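Local atomic coordinates of centrosomal protein 120 (Oreochromis niloticus, PDB entry 6EWH), a protein that probably supports centriole assembly and cilium formation, and is represented here by its second C2 domain. Residues M51-Y63 and S73-E85. The protein carries 1 engineered substitution. Residues are numbered along the deposited sequence; the frame is centred on the assembly and turned at random.
Sequences MKLSAEGSEFFFY and SEPFHNLLSPDFE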
ATOM      1  N   MET A  51       4.362  23.370  15.584  1.00 52.12           N
ATOM      2  CA  MET A  51       5.762  23.365  15.995  0.53 50.73           C
ATOM      3  C   MET A  51       6.439  22.027  15.724  1.00 51.47           C
ATOM      4  O   MET A  51       7.657  21.994  15.511  1.00 49.70           O
ATOM      5  CB  MET A  51       5.919  23.794  17.455  0.53 51.38           C
ATOM      6  CG  MET A  51       6.221  25.281  17.629  0.53 48.93           C
ATOM      7  SD  MET A  51       7.714  25.847  16.767  0.53 47.14           S
ATOM      8  CE  MET A  51       7.656  27.597  17.140  0.53 47.89           C
ATOM      9  N   LYS A  52       5.687  20.925  15.708  1.00 47.22           N
ATOM     10  CA  LYS A  52       6.307  19.646  15.378  1.00 48.31           C
ATOM     11  C   LYS A  52       6.787  19.611  13.932  1.00 48.60           C
ATOM     12  O   LYS A  52       7.791  18.954  13.630  1.00 51.18           O
ATOM     13  CB  LYS A  52       5.353  18.485  15.663  1.00 51.87           C
ATOM     14  CG  LYS A  52       5.978  17.114  15.385  1.00 52.44           C
ATOM     15  CD  LYS A  52       5.040  15.973  15.746  1.00 55.31           C
ATOM     16  CE  LYS A  52       5.490  14.660  15.106  1.00 56.86           C
ATOM     17  NZ  LYS A  52       6.875  14.270  15.501  1.00 53.42           N
ATOM     18  N   LEU A  53       6.092  20.307  13.028  1.00 44.95           N
ATOM     19  CA  LEU A  53       6.558  20.384  11.646  1.00 43.36           C
ATOM     20  C   LEU A  53       7.905  21.091  11.551  1.00 43.23           C
ATOM     21  O   LEU A  53       8.711  20.776  10.667  1.00 44.22           O
ATOM     22  CB  LEU A  53       5.533  21.123  10.789  1.00 41.64           C
ATOM     23  CG  LEU A  53       4.072  20.707  10.912  1.00 49.91           C
ATOM     24  CD1 LEU A  53       3.198  21.594  10.030  1.00 48.50           C
ATOM     25  CD2 LEU A  53       3.912  19.244  10.551  1.00 49.73           C
ATOM     26  N   SER A  54       8.163  22.044  12.450  1.00 47.48           N
ATOM     27  CA  SER A  54       9.394  22.826  12.417  1.00 51.65           C
ATOM     28  C   SER A  54      10.594  22.081  12.986  1.00 54.35           C
ATOM     29  O   SER A  54      11.734  22.427  12.653  1.00 53.31           O
ATOM     30  CB  SER A  54       9.198  24.132  13.190  1.00 52.23           C
ATOM     31  OG  SER A  54      10.419  24.837  13.308  1.00 59.53           O
ATOM     32  N   ALA A  55      10.377  21.090  13.848  1.00 47.67           N
ATOM     33  CA  ALA A  55      11.486  20.305  14.364  1.00 57.44           C
ATOM     34  C   ALA A  55      12.058  19.425  13.259  1.00 74.82           C
ATOM     35  O   ALA A  55      11.351  19.008  12.339  1.00 75.80           O
ATOM     36  CB  ALA A  55      11.020  19.436  15.534  1.00 56.60           C
ATOM     37  N   GLU A  56      13.362  19.158  13.342  1.00 86.11           N
ATOM     38  CA  GLU A  56      13.988  18.288  12.353  1.00 91.05           C
ATOM     39  C   GLU A  56      13.795  16.811  12.670  1.00 82.22           C
ATOM     40  O   GLU A  56      13.904  15.975  11.762  1.00 60.34           O
ATOM     41  CB  GLU A  56      15.468  18.631  12.185  1.00103.26           C
ATOM     42  CG  GLU A  56      15.744  20.114  11.944  1.00112.13           C
ATOM     43  CD  GLU A  56      15.240  20.627  10.599  1.00117.90           C
ATOM     44  OE1 GLU A  56      14.035  20.491  10.295  1.00118.20           O
ATOM     45  OE2 GLU A  56      16.063  21.184   9.842  1.00120.67           O
ATOM     46  N   GLY A  57      13.488  16.476  13.924  1.00 85.65           N
ATOM     47  CA  GLY A  57      13.069  15.133  14.273  1.00 84.85           C
ATOM     48  C   GLY A  57      11.823  14.739  13.511  1.00 81.95           C
ATOM     49  O   GLY A  57      11.473  13.557  13.431  1.00 84.88           O
ATOM     50  N   SER A  58      11.138  15.737  12.951  1.00 71.86           N
ATOM     51  CA  SER A  58      10.065  15.498  11.999  1.00 64.06           C
ATOM     52  C   SER A  58      10.646  14.880  10.733  1.00 53.77           C
ATOM     53  O   SER A  58      11.082  15.581   9.811  1.00 47.29           O
ATOM     54  CB  SER A  58       9.305  16.788  11.688  1.00 67.10           C
ATOM     55  OG  SER A  58      10.097  17.667  10.913  1.00 70.08           O
ATOM     56  N   GLU A  59      10.685  13.555  10.714  1.00 44.07           N
ATOM     57  CA  GLU A  59      11.066  12.772   9.548  1.00 39.00           C
ATOM     58  C   GLU A  59       9.960  11.745   9.354  1.00 31.82           C
ATOM     59  O   GLU A  59       9.678  10.963  10.264  1.00 36.11           O
ATOM     60  CB  GLU A  59      12.409  12.094   9.808  1.00 44.28           C
ATOM     61  CG  GLU A  59      12.839  11.107   8.767  1.00 51.71           C
ATOM     62  CD  GLU A  59      14.327  10.811   8.839  1.00 55.96           C
ATOM     63  OE1 GLU A  59      15.127  11.723   8.537  1.00 58.81           O
ATOM     64  OE2 GLU A  59      14.699   9.675   9.204  1.00 49.79           O
ATOM     65  N   PHE A  60       9.312  11.772   8.197  1.00 27.29           N
ATOM     66  CA  PHE A  60       8.078  11.032   7.984  1.00 25.87           C
ATOM     67  C   PHE A  60       8.296   9.989   6.898  1.00 26.68           C
ATOM     68  O   PHE A  60       9.133  10.161   6.009  1.00 28.35           O
ATOM     69  CB  PHE A  60       6.928  11.983   7.597  1.00 26.33           C
ATOM     70  CG  PHE A  60       6.753  13.129   8.557  1.00 26.38           C
ATOM     71  CD1 PHE A  60       5.922  12.999   9.665  1.00 30.70           C
ATOM     72  CD2 PHE A  60       7.419  14.327   8.361  1.00 30.70           C
ATOM     73  CE1 PHE A  60       5.760  14.053  10.559  1.00 31.25           C
ATOM     74  CE2 PHE A  60       7.261  15.383   9.259  1.00 33.25           C
ATOM     75  CZ  PHE A  60       6.426  15.238  10.353  1.00 32.40           C
ATOM     76  N   PHE A  61       7.556   8.886   6.986  1.00 22.99           N
ATOM     77  CA  PHE A  61       7.684   7.822   6.002  1.00 22.22           C
ATOM     78  C   PHE A  61       6.405   7.001   6.041  1.00 23.03           C
ATOM     79  O   PHE A  61       5.598   7.115   6.969  1.00 23.07           O
ATOM     80  CB  PHE A  61       8.902   6.929   6.283  1.00 25.37           C
ATOM     81  CG  PHE A  61       8.851   6.239   7.622  1.00 25.94           C
ATOM     82  CD1 PHE A  61       9.307   6.884   8.763  1.00 28.85           C
ATOM     83  CD2 PHE A  61       8.339   4.954   7.733  1.00 25.70           C
ATOM     84  CE1 PHE A  61       9.249   6.258  10.005  1.00 27.30           C
ATOM     85  CE2 PHE A  61       8.276   4.319   8.972  1.00 24.81           C
ATOM     86  CZ  PHE A  61       8.729   4.977  10.105  1.00 25.64           C
ATOM     87  N   PHE A  62       6.221   6.179   5.019  1.00 20.89           N
ATOM     88  CA  PHE A  62       5.080   5.272   4.979  1.00 23.38           C
ATOM     89  C   PHE A  62       5.499   3.857   5.340  1.00 21.48           C
ATOM     90  O   PHE A  62       6.596   3.403   4.993  1.00 23.76           O
ATOM     91  CB  PHE A  62       4.391   5.303   3.610  1.00 23.17           C
ATOM     92  CG  PHE A  62       3.897   6.671   3.248  1.00 21.41           C
ATOM     93  CD1 PHE A  62       2.723   7.165   3.800  1.00 21.66           C
ATOM     94  CD2 PHE A  62       4.638   7.480   2.400  1.00 23.93           C
ATOM     95  CE1 PHE A  62       2.286   8.448   3.493  1.00 27.22           C
ATOM     96  CE2 PHE A  62       4.207   8.758   2.088  1.00 25.91           C
ATOM     97  CZ  PHE A  62       3.030   9.244   2.632  1.00 25.39           C
ATOM     98  N   TYR A  63       4.607   3.161   6.049  1.00 21.43           N
ATOM     99  CA  TYR A  63       4.815   1.773   6.422  1.00 22.47           C
ATOM    100  C   TYR A  63       3.613   0.949   5.998  1.00 23.35           C
ATOM    101  O   TYR A  63       2.464   1.378   6.163  1.00 23.35           O
ATOM    102  CB  TYR A  63       4.999   1.607   7.948  1.00 25.07           C
ATOM    103  CG  TYR A  63       4.769   0.179   8.372  1.00 23.95           C
ATOM    104  CD1 TYR A  63       5.772  -0.772   8.218  1.00 27.60           C
ATOM    105  CD2 TYR A  63       3.532  -0.238   8.869  1.00 24.30           C
ATOM    106  CE1 TYR A  63       5.570  -2.092   8.558  1.00 29.90           C
ATOM    107  CE2 TYR A  63       3.321  -1.571   9.206  1.00 24.23           C
ATOM    108  CZ  TYR A  63       4.346  -2.486   9.053  1.00 29.17           C
ATOM    109  OH  TYR A  63       4.162  -3.805   9.394  1.00 34.25           O
ATOM    110  N   SER A  73       8.977   3.325   3.432  1.00 22.98           N
ATOM    111  CA  SER A  73       9.366   4.172   2.317  1.00 22.71           C
ATOM    112  C   SER A  73      10.472   5.150   2.717  1.00 25.19           C
ATOM    113  O   SER A  73      10.859   5.264   3.883  1.00 25.89           O
ATOM    114  CB  SER A  73       8.153   4.927   1.782  1.00 21.29           C
ATOM    115  OG  SER A  73       7.787   5.988   2.661  1.00 23.90           O
ATOM    116  N   GLU A  74      10.961   5.879   1.716  1.00 23.87           N
ATOM    117  CA  GLU A  74      12.070   6.808   1.915  1.00 25.64           C
ATOM    118  C   GLU A  74      11.627   7.981   2.779  1.00 27.39           C
ATOM    119  O   GLU A  74      10.628   8.634   2.468  1.00 27.19           O
ATOM    120  CB  GLU A  74      12.532   7.314   0.555  1.00 26.22           C
ATOM    121  CG  GLU A  74      13.618   8.368   0.616  1.00 31.44           C
ATOM    122  CD  GLU A  74      15.006   7.767   0.528  1.00 43.35           C
ATOM    123  OE1 GLU A  74      15.159   6.567   0.836  1.00 38.15           O
ATOM    124  OE2 GLU A  74      15.939   8.496   0.127  1.00 48.86           O
ATOM    125  N   PRO A  75      12.339   8.289   3.855  1.00 24.81           N
ATOM    126  CA  PRO A  75      11.892   9.367   4.744  1.00 27.16           C
ATOM    127  C   PRO A  75      11.867  10.722   4.045  1.00 28.66           C
ATOM    128  O   PRO A  75      12.661  10.994   3.143  1.00 30.98           O
ATOM    129  CB  PRO A  75      12.934   9.341   5.865  1.00 33.28           C
ATOM    130  CG  PRO A  75      13.436   7.929   5.867  1.00 37.10           C
ATOM    131  CD  PRO A  75      13.444   7.504   4.431  1.00 30.39           C
ATOM    132  N   PHE A  76      10.921  11.562   4.458  1.00 28.27           N
ATOM    133  CA  PHE A  76      10.808  12.930   3.959  1.00 28.42           C
ATOM    134  C   PHE A  76      10.483  13.883   5.101  1.00 28.50           C
ATOM    135  O   PHE A  76       9.925  13.493   6.130  1.00 31.59           O
ATOM    136  CB  PHE A  76       9.794  13.046   2.801  1.00 28.14           C
ATOM    137  CG  PHE A  76       8.372  12.703   3.183  1.00 27.71           C
ATOM    138  CD1 PHE A  76       7.963  11.386   3.279  1.00 26.86           C
ATOM    139  CD2 PHE A  76       7.445  13.706   3.410  1.00 27.35           C
ATOM    140  CE1 PHE A  76       6.654  11.077   3.620  1.00 28.07           C
ATOM    141  CE2 PHE A  76       6.132  13.401   3.748  1.00 30.26           C
ATOM    142  CZ  PHE A  76       5.741  12.090   3.848  1.00 25.59           C
ATOM    143  N   HIS A  77      10.831  15.160   4.908  1.00 30.28           N
ATOM    144  CA  HIS A  77      10.670  16.156   5.957  1.00 36.24           C
ATOM    145  C   HIS A  77       9.504  17.103   5.719  1.00 37.64           C
ATOM    146  O   HIS A  77       8.877  17.551   6.681  1.00 38.39           O
ATOM    147  CB  HIS A  77      11.962  16.972   6.107  1.00 45.90           C
ATOM    148  CG  HIS A  77      11.833  18.165   7.006  1.00 59.85           C
ATOM    149  ND1 HIS A  77      11.461  18.068   8.329  1.00 63.05           N
ATOM    150  CD2 HIS A  77      12.044  19.482   6.771  1.00 65.23           C
ATOM    151  CE1 HIS A  77      11.440  19.274   8.868  1.00 66.82           C
ATOM    152  NE2 HIS A  77      11.789  20.150   7.944  1.00 65.13           N
ATOM    153  N   ASN A  78       9.185  17.398   4.462  1.00 37.06           N
ATOM    154  CA  ASN A  78       8.224  18.447   4.123  1.00 35.63           C
ATOM    155  C   ASN A  78       6.811  17.871   4.167  1.00 34.57           C
ATOM    156  O   ASN A  78       6.245  17.443   3.163  1.00 38.65           O
ATOM    157  CB  ASN A  78       8.544  19.021   2.750  1.00 34.66           C
ATOM    158  CG  ASN A  78       7.883  20.361   2.513  1.00 39.96           C
ATOM    159  OD1 ASN A  78       6.845  20.662   3.100  1.00 38.29           O
ATOM    160  ND2 ASN A  78       8.483  21.176   1.645  1.00 44.94           N
ATOM    161  N   LEU A  79       6.231  17.873   5.363  1.00 32.22           N
ATOM    162  CA  LEU A  79       4.880  17.337   5.519  1.00 31.58           C
ATOM    163  C   LEU A  79       3.831  18.255   4.903  1.00 30.51           C
ATOM    164  O   LEU A  79       2.850  17.784   4.308  1.00 29.85           O
ATOM    165  CB  LEU A  79       4.586  17.093   6.994  1.00 30.85           C
ATOM    166  CG  LEU A  79       3.390  16.174   7.234  1.00 37.03           C
ATOM    167  CD1 LEU A  79       3.754  14.748   6.831  1.00 37.27           C
ATOM    168  CD2 LEU A  79       2.978  16.232   8.676  1.00 44.35           C
ATOM    169  N   LEU A  80       4.007  19.571   5.050  1.00 30.32           N
ATOM    170  CA  LEU A  80       3.051  20.522   4.497  1.00 32.60           C
ATOM    171  C   LEU A  80       3.079  20.546   2.973  1.00 30.62           C
ATOM    172  O   LEU A  80       2.045  20.774   2.338  1.00 33.32           O
ATOM    173  CB  LEU A  80       3.325  21.917   5.070  1.00 37.57           C
ATOM    174  CG  LEU A  80       2.430  23.075   4.626  1.00 43.27           C
ATOM    175  CD1 LEU A  80       0.975  22.755   4.918  1.00 53.33           C
ATOM    176  CD2 LEU A  80       2.840  24.376   5.315  1.00 50.58           C
ATOM    177  N   SER A  81       4.237  20.305   2.363  1.00 31.05           N
ATOM    178  CA  SER A  81       4.365  20.293   0.909  1.00 30.66           C
ATOM    179  C   SER A  81       5.185  19.067   0.525  1.00 34.15           C
ATOM    180  O   SER A  81       6.390  19.169   0.256  1.00 33.98           O
ATOM    181  CB  SER A  81       4.985  21.594   0.386  1.00 36.28           C
ATOM    182  OG  SER A  81       4.771  21.694  -1.009  1.00 38.70           O
ATOM    183  N   PRO A  82       4.551  17.890   0.485  1.00 30.89           N
ATOM    184  CA  PRO A  82       5.306  16.633   0.384  1.00 28.94           C
ATOM    185  C   PRO A  82       6.227  16.605  -0.815  1.00 29.56           C
ATOM    186  O   PRO A  82       5.854  16.987  -1.925  1.00 31.58           O
ATOM    187  CB  PRO A  82       4.205  15.576   0.267  1.00 28.26           C
ATOM    188  CG  PRO A  82       3.073  16.170   1.031  1.00 28.10           C
ATOM    189  CD  PRO A  82       3.111  17.647   0.682  1.00 30.40           C
ATOM    190  N   ASP A  83       7.444  16.124  -0.577  1.00 28.75           N
ATOM    191  CA  ASP A  83       8.458  16.075  -1.616  1.00 33.75           C
ATOM    192  C   ASP A  83       9.025  14.681  -1.823  1.00 33.63           C
ATOM    193  O   ASP A  83       9.998  14.533  -2.570  1.00 32.30           O
ATOM    194  CB  ASP A  83       9.580  17.076  -1.328  1.00 46.16           C
ATOM    195  CG  ASP A  83      10.188  16.897   0.050  1.00 60.89           C
ATOM    196  OD1 ASP A  83       9.737  16.014   0.809  1.00 62.91           O
ATOM    197  OD2 ASP A  83      11.124  17.656   0.382  1.00 72.47           O
ATOM    198  N   PHE A  84       8.448  13.654  -1.199  1.00 25.25           N
ATOM    199  CA  PHE A  84       8.906  12.304  -1.492  1.00 23.07           C
ATOM    200  C   PHE A  84       8.645  11.957  -2.954  1.00 23.46           C
ATOM    201  O   PHE A  84       7.728  12.486  -3.592  1.00 26.30           O
ATOM    202  CB  PHE A  84       8.259  11.267  -0.545  1.00 23.87           C
ATOM    203  CG  PHE A  84       6.756  11.124  -0.677  1.00 21.92           C
ATOM    204  CD1 PHE A  84       6.220  10.225  -1.590  1.00 24.90           C
ATOM    205  CD2 PHE A  84       5.892  11.808   0.182  1.00 22.92           C
ATOM    206  CE1 PHE A  84       4.839  10.040  -1.691  1.00 22.99           C
ATOM    207  CE2 PHE A  84       4.499  11.638   0.075  1.00 22.07           C
ATOM    208  CZ  PHE A  84       3.979  10.757  -0.856  1.00 22.33           C
ATOM    209  N   GLU A  85       9.502  11.087  -3.494  1.00 24.09           N
ATOM    210  CA  GLU A  85       9.366  10.571  -4.842  0.64 27.11           C
ATOM    211  C   GLU A  85       8.407   9.383  -4.862  1.00 23.72           C
ATOM    212  O   GLU A  85       8.271   8.671  -3.860  1.00 23.44           O
ATOM    213  CB  GLU A  85      10.725  10.096  -5.331  0.64 27.36           C
ATOM    214  CG  GLU A  85      11.706  11.241  -5.507  0.64 29.57           C
ATOM    215  CD  GLU A  85      11.407  12.037  -6.757  0.64 29.97           C
ATOM    216  OE1 GLU A  85      11.311  11.417  -7.832  0.64 35.86           O
ATOM    217  OE2 GLU A  85      11.250  13.271  -6.661  0.64 40.93           O
TER
HETATM  218  O   HOH W   1       7.507  19.401   8.125  1.00 60.46           O
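The carbonyl oxygen of Phe60 is gripped twice: Phe76 N donates to it at 2.8 Å, and Pro75 CA brings a C-H to Phe60 O at 3.1 Å. Phe60 N returns a bond to Phe76 O, closing a single antiparallel hydrogen-bonded pair. Two residues beyond Phe60, Phe62 makes a similar exchange with Ser73, but here the hydroxyl Ser73 OG takes Phe62 N (2.8 Å) while Ser73 N donates to Phe62 O. At the other end, His77 has CG anti to the backbone N (chi1 171°), which carries the imidazole to Ser58; His77 ND1 reaches Ser58 O at 2.9 Å, almost straight and in the ring plane. A water donates to both Leu53 O and His77 O.

Apolar side chains pack beside these bonds. Leu79 CD1 sits over one face of the Phe60 ring, 3.9 Å from its centroid, and Leu79 CD2 goes on to Leu53 CD2. The Phe76 ring is held between Phe60 CB on one face and Phe84 CD2 on the other, while the edge of Phe62 meets the face of Phe84 with planes at 73°. Cutting Phe60 back to an alanine would probably leave Leu79 CD1 without its aromatic surface and open a gap beside Cys116 of strand 110-116. Backbone and side-chain hydrogen bonds thus fix the register of an irregular loop, linking the two sheets of the C2 sandwich, against strand 60-66, while apolar rings fill the space beside them.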